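RagA protein (Porphyromonas gingivalis, PDB 6SLN) probably imports peptides across the outer membrane as a TonB-dependent transporter, and holds a bound peptide in this structure. Local coordinates at residues A379-F392 with G976-Q988. Residues are numbered along the deposited sequence; the frame is centred on the assembly and turned at random.
Sequences ADYFGKYYMGSGTF and GNVGKNQYPNSKQ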
loop_
_atom_site.group_PDB
_atom_site.type_symbol
_atom_site.label_atom_id
_atom_site.label_comp_id
_atom_site.label_asym_id
_atom_site.label_seq_id
_atom_site.Cartn_x
_atom_site.Cartn_y
_atom_site.Cartn_z
ATOM N N ALA A 379 10.655 -10.586 -17.762
ATOM C CA ALA A 379 11.841 -9.862 -18.177
ATOM C C ALA A 379 11.350 -8.641 -18.937
ATOM O O ALA A 379 10.702 -8.766 -19.983
ATOM C CB ALA A 379 12.741 -10.753 -19.026
ATOM N N ASP A 380 11.627 -7.462 -18.397
ATOM C CA ASP A 380 10.924 -6.264 -18.815
ATOM C C ASP A 380 11.834 -5.283 -19.533
ATOM O O ASP A 380 11.662 -4.070 -19.415
ATOM C CB ASP A 380 10.242 -5.620 -17.608
ATOM C CG ASP A 380 8.972 -6.361 -17.214
ATOM O OD1 ASP A 380 8.283 -6.895 -18.114
ATOM O OD2 ASP A 380 8.676 -6.433 -16.007
ATOM N N TYR A 381 12.800 -5.790 -20.288
ATOM C CA TYR A 381 13.551 -4.959 -21.208
ATOM C C TYR A 381 13.409 -5.418 -22.639
ATOM O O TYR A 381 13.677 -4.631 -23.559
ATOM C CB TYR A 381 15.036 -4.920 -20.820
ATOM C CG TYR A 381 15.277 -4.057 -19.603
ATOM C CD1 TYR A 381 14.754 -2.776 -19.530
ATOM C CD2 TYR A 381 15.998 -4.529 -18.520
ATOM C CE1 TYR A 381 14.964 -1.985 -18.433
ATOM C CE2 TYR A 381 16.206 -3.742 -17.408
ATOM C CZ TYR A 381 15.686 -2.469 -17.370
ATOM O OH TYR A 381 15.881 -1.674 -16.268
ATOM N N PHE A 382 12.951 -6.649 -22.843
ATOM C CA PHE A 382 12.786 -7.189 -24.176
ATOM C C PHE A 382 11.780 -6.372 -24.974
ATOM O O PHE A 382 10.877 -5.734 -24.424
ATOM C CB PHE A 382 12.368 -8.656 -24.090
ATOM C CG PHE A 382 13.508 -9.570 -23.685
ATOM C CD1 PHE A 382 14.324 -10.125 -24.642
ATOM C CD2 PHE A 382 13.762 -9.835 -22.357
ATOM C CE1 PHE A 382 15.360 -10.944 -24.286
ATOM C CE2 PHE A 382 14.801 -10.640 -21.993
ATOM C CZ PHE A 382 15.605 -11.195 -22.963
ATOM N N GLY A 383 11.970 -6.364 -26.290
ATOM C CA GLY A 383 11.181 -5.518 -27.146
ATOM C C GLY A 383 11.597 -4.071 -27.156
ATOM O O GLY A 383 11.178 -3.339 -28.047
ATOM N N LYS A 384 12.398 -3.627 -26.203
ATOM C CA LYS A 384 13.022 -2.313 -26.256
ATOM C C LYS A 384 14.514 -2.464 -26.561
ATOM O O LYS A 384 15.086 -3.561 -26.493
ATOM C CB LYS A 384 12.785 -1.557 -24.945
ATOM C CG LYS A 384 11.383 -1.026 -24.832
ATOM C CD LYS A 384 11.111 -0.343 -23.504
ATOM C CE LYS A 384 11.069 -1.342 -22.370
ATOM N NZ LYS A 384 10.987 -0.653 -21.045
ATOM N N TYR A 385 15.135 -1.349 -26.944
ATOM C CA TYR A 385 16.489 -1.341 -27.499
ATOM C C TYR A 385 17.400 -0.674 -26.477
ATOM O O TYR A 385 17.571 0.547 -26.467
ATOM C CB TYR A 385 16.559 -0.630 -28.868
ATOM C CG TYR A 385 16.177 -1.534 -29.996
ATOM C CD1 TYR A 385 17.024 -2.548 -30.422
ATOM C CD2 TYR A 385 14.955 -1.396 -30.628
ATOM C CE1 TYR A 385 16.657 -3.391 -31.469
ATOM C CE2 TYR A 385 14.579 -2.232 -31.675
ATOM C CZ TYR A 385 15.425 -3.222 -32.089
ATOM O OH TYR A 385 15.027 -4.039 -33.116
ATOM N N TYR A 386 17.990 -1.495 -25.623
ATOM C CA TYR A 386 18.957 -1.065 -24.630
ATOM C C TYR A 386 20.274 -1.763 -24.930
ATOM O O TYR A 386 20.293 -2.980 -25.147
ATOM C CB TYR A 386 18.490 -1.433 -23.231
ATOM C CG TYR A 386 17.272 -0.704 -22.723
ATOM C CD1 TYR A 386 17.379 0.588 -22.214
ATOM C CD2 TYR A 386 16.019 -1.324 -22.696
ATOM C CE1 TYR A 386 16.283 1.251 -21.716
ATOM C CE2 TYR A 386 14.903 -0.659 -22.195
ATOM C CZ TYR A 386 15.046 0.628 -21.706
ATOM O OH TYR A 386 13.961 1.317 -21.204
ATOM N N MET A 387 21.371 -1.008 -24.946
ATOM C CA MET A 387 22.661 -1.649 -25.164
ATOM C C MET A 387 22.925 -2.720 -24.117
ATOM O O MET A 387 22.690 -2.522 -22.920
ATOM C CB MET A 387 23.799 -0.649 -25.125
ATOM C CG MET A 387 25.026 -1.223 -25.751
ATOM S SD MET A 387 25.721 -0.002 -26.832
ATOM C CE MET A 387 26.021 1.341 -25.683
ATOM N N GLY A 388 23.396 -3.864 -24.584
ATOM C CA GLY A 388 23.717 -4.968 -23.721
ATOM C C GLY A 388 22.547 -5.834 -23.331
ATOM O O GLY A 388 22.754 -6.863 -22.675
ATOM N N SER A 389 21.329 -5.474 -23.721
ATOM C CA SER A 389 20.150 -6.208 -23.287
ATOM C C SER A 389 19.594 -7.088 -24.407
ATOM O O SER A 389 19.617 -6.714 -25.579
ATOM C CB SER A 389 19.087 -5.234 -22.791
ATOM O OG SER A 389 17.836 -5.885 -22.626
ATOM N N GLY A 390 19.115 -8.274 -24.039
ATOM C CA GLY A 390 18.293 -9.091 -24.902
ATOM C C GLY A 390 19.012 -9.662 -26.096
ATOM O O GLY A 390 20.226 -9.553 -26.254
ATOM N N THR A 391 18.219 -10.302 -26.959
ATOM C CA THR A 391 18.782 -10.816 -28.202
ATOM C C THR A 391 19.397 -9.691 -29.012
ATOM O O THR A 391 20.349 -9.916 -29.763
ATOM C CB THR A 391 17.722 -11.525 -29.023
ATOM O OG1 THR A 391 16.550 -10.704 -29.064
ATOM C CG2 THR A 391 17.388 -12.867 -28.420
ATOM N N PHE A 392 18.879 -8.477 -28.856
ATOM C CA PHE A 392 19.518 -7.315 -29.455
ATOM C C PHE A 392 20.965 -7.186 -28.998
ATOM O O PHE A 392 21.869 -6.980 -29.815
ATOM C CB PHE A 392 18.739 -6.053 -29.100
ATOM C CG PHE A 392 19.457 -4.800 -29.450
ATOM C CD1 PHE A 392 19.661 -4.455 -30.771
ATOM C CD2 PHE A 392 19.962 -3.981 -28.461
ATOM C CE1 PHE A 392 20.328 -3.292 -31.108
ATOM C CE2 PHE A 392 20.630 -2.815 -28.782
ATOM C CZ PHE A 392 20.815 -2.468 -30.117
ATOM N N GLY A 976 4.572 -8.860 -34.321
ATOM C CA GLY A 976 3.463 -8.735 -35.234
ATOM C C GLY A 976 3.907 -8.062 -36.505
ATOM O O GLY A 976 4.139 -8.716 -37.534
ATOM N N ASN A 977 4.016 -6.740 -36.434
ATOM C CA ASN A 977 4.449 -5.958 -37.577
ATOM C C ASN A 977 5.932 -5.645 -37.535
ATOM O O ASN A 977 6.570 -5.514 -38.595
ATOM C CB ASN A 977 3.648 -4.656 -37.669
ATOM C CG ASN A 977 3.997 -3.694 -36.577
ATOM O OD1 ASN A 977 4.066 -4.075 -35.409
ATOM N ND2 ASN A 977 4.234 -2.436 -36.943
ATOM N N VAL A 978 6.501 -5.548 -36.339
ATOM C CA VAL A 978 7.944 -5.442 -36.177
ATOM C C VAL A 978 8.391 -6.487 -35.175
ATOM O O VAL A 978 7.793 -6.639 -34.107
ATOM C CB VAL A 978 8.374 -4.032 -35.730
ATOM C CG1 VAL A 978 7.668 -3.640 -34.457
ATOM C CG2 VAL A 978 9.862 -3.986 -35.542
ATOM N N GLY A 979 9.420 -7.264 -35.566
ATOM C CA GLY A 979 10.208 -8.030 -34.618
ATOM C C GLY A 979 11.347 -7.153 -34.153
ATOM O O GLY A 979 12.049 -6.550 -34.965
ATOM N N LYS A 980 11.497 -7.024 -32.836
ATOM C CA LYS A 980 12.557 -6.182 -32.301
ATOM C C LYS A 980 12.909 -6.651 -30.898
ATOM O O LYS A 980 12.012 -6.870 -30.081
ATOM C CB LYS A 980 12.133 -4.710 -32.289
ATOM C CG LYS A 980 10.781 -4.471 -31.647
ATOM C CD LYS A 980 10.565 -3.012 -31.293
ATOM C CE LYS A 980 9.248 -2.839 -30.502
ATOM N NZ LYS A 980 8.624 -1.471 -30.639
ATOM N N ASN A 981 14.214 -6.776 -30.630
ATOM C CA ASN A 981 14.755 -7.352 -29.405
ATOM C C ASN A 981 13.855 -8.455 -28.856
ATOM O O ASN A 981 13.325 -8.350 -27.740
ATOM C CB ASN A 981 14.993 -6.270 -28.343
ATOM C CG ASN A 981 15.770 -6.809 -27.134
ATOM O OD1 ASN A 981 16.653 -7.664 -27.273
ATOM N ND2 ASN A 981 15.425 -6.330 -25.949
ATOM N N GLN A 982 13.674 -9.517 -29.634
ATOM C CA GLN A 982 12.742 -10.562 -29.251
ATOM C C GLN A 982 13.228 -11.320 -28.023
ATOM O O GLN A 982 14.421 -11.595 -27.868
ATOM C CB GLN A 982 12.532 -11.533 -30.407
ATOM C CG GLN A 982 12.202 -10.872 -31.725
ATOM C CD GLN A 982 12.311 -11.857 -32.878
ATOM O OE1 GLN A 982 13.316 -12.564 -33.014
ATOM N NE2 GLN A 982 11.274 -11.917 -33.709
ATOM N N TYR A 983 12.292 -11.619 -27.128
ATOM C CA TYR A 983 12.453 -12.722 -26.194
ATOM C C TYR A 983 11.966 -13.950 -26.958
ATOM O O TYR A 983 10.757 -14.187 -27.037
ATOM C CB TYR A 983 11.659 -12.483 -24.897
ATOM C CG TYR A 983 12.042 -13.398 -23.749
ATOM C CD1 TYR A 983 12.270 -14.762 -23.960
ATOM C CD2 TYR A 983 12.181 -12.904 -22.460
ATOM C CE1 TYR A 983 12.625 -15.609 -22.924
ATOM C CE2 TYR A 983 12.553 -13.751 -21.404
ATOM C CZ TYR A 983 12.774 -15.108 -21.644
ATOM O OH TYR A 983 13.137 -15.969 -20.620
ATOM N N PRO A 984 12.856 -14.724 -27.570
ATOM C CA PRO A 984 12.402 -15.768 -28.499
ATOM C C PRO A 984 11.618 -16.851 -27.774
ATOM O O PRO A 984 11.804 -17.085 -26.579
ATOM C CB PRO A 984 13.708 -16.325 -29.077
ATOM C CG PRO A 984 14.801 -15.339 -28.656
ATOM C CD PRO A 984 14.323 -14.703 -27.410
ATOM N N ASN A 985 10.714 -17.503 -28.498
ATOM C CA ASN A 985 10.107 -18.701 -27.942
ATOM C C ASN A 985 11.187 -19.743 -27.699
ATOM O O ASN A 985 12.294 -19.676 -28.243
ATOM C CB ASN A 985 9.036 -19.276 -28.868
ATOM C CG ASN A 985 7.696 -18.577 -28.716
ATOM O OD1 ASN A 985 7.058 -18.634 -27.660
ATOM N ND2 ASN A 985 7.262 -17.907 -29.778
ATOM N N SER A 986 10.865 -20.711 -26.859
ATOM C CA SER A 986 11.869 -21.641 -26.378
ATOM C C SER A 986 11.645 -23.019 -26.974
ATOM O O SER A 986 10.581 -23.329 -27.518
ATOM C CB SER A 986 11.842 -21.719 -24.856
ATOM O OG SER A 986 10.511 -21.880 -24.410
ATOM N N LYS A 987 12.685 -23.833 -26.870
ATOM C CA LYS A 987 12.695 -25.225 -27.298
ATOM C C LYS A 987 12.878 -26.056 -26.040
ATOM O O LYS A 987 13.831 -25.830 -25.283
ATOM C CB LYS A 987 13.830 -25.457 -28.302
ATOM C CG LYS A 987 14.091 -26.889 -28.721
ATOM C CD LYS A 987 15.159 -26.935 -29.811
ATOM C CE LYS A 987 16.494 -26.371 -29.326
ATOM N NZ LYS A 987 17.569 -27.407 -29.287
ATOM N N GLN A 988 11.962 -26.982 -25.790
ATOM C CA GLN A 988 12.001 -27.780 -24.573
ATOM C C GLN A 988 12.256 -29.252 -24.864
ATOM O O GLN A 988 11.705 -29.822 -25.811
ATOM C CB GLN A 988 10.705 -27.652 -23.778
ATOM C CG GLN A 988 10.600 -26.379 -22.975
ATOM C CD GLN A 988 9.595 -25.447 -23.575
ATOM O OE1 GLN A 988 8.437 -25.808 -23.762
ATOM N NE2 GLN A 988 10.035 -24.246 -23.917
HETATM O O HOH W 1 15.571 -9.835 -31.708
#
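Two loops joining strands of the TonB-dependent receptor barrel meet where Asn981, in the connection before the last strand 986-996, is gripped by the loop that follows strand 363-377. Asn981 sends its amide between the type II turn Tyr381-Lys384 and helix 390-396 because chi1 (-171°) turns CG away from the main-chain N. OD1 accepts the backbone N-H of Phe392 at 2.8 Å, nearly straight at the hydrogen (164°) though tilted from the carbonyl plane, while ND2 makes a weak bond to Lys384 O, also 2.8 Å. The main chain of Asn981 adds a third tie, its O taking the N-H of Gly383 at 2.8 Å; the positive phi of Gly383 suits this turn. At the next residue, Gln982 O accepts from Thr391 OG1 (2.6 Å) in the carbonyl plane, on a lone pair, and a water joins that hydroxyl to Gln982 N. The methyl CG2 of Thr391 packs against Pro984 CG at 3.6 Å. Beyond, Tyr983 passes over one face of the Phe382 ring, its CB making a CH-pi contact 3.9 Å from the ring centroid, displaced toward CG and CD1, and its CD2 lying toward the rim, the two planes inclined by 44°; its hydroxyl bonds Ala340. On the far flank Tyr385 OH lies against Lys980 CB and bonds Asp875. The lysine chain, extended beyond CG, carries NZ to the bound peptide, where it is hydrogen-bonded. The contact thus joins two inter-strand loops of a TonB-dependent receptor barrel, beside the bound peptide.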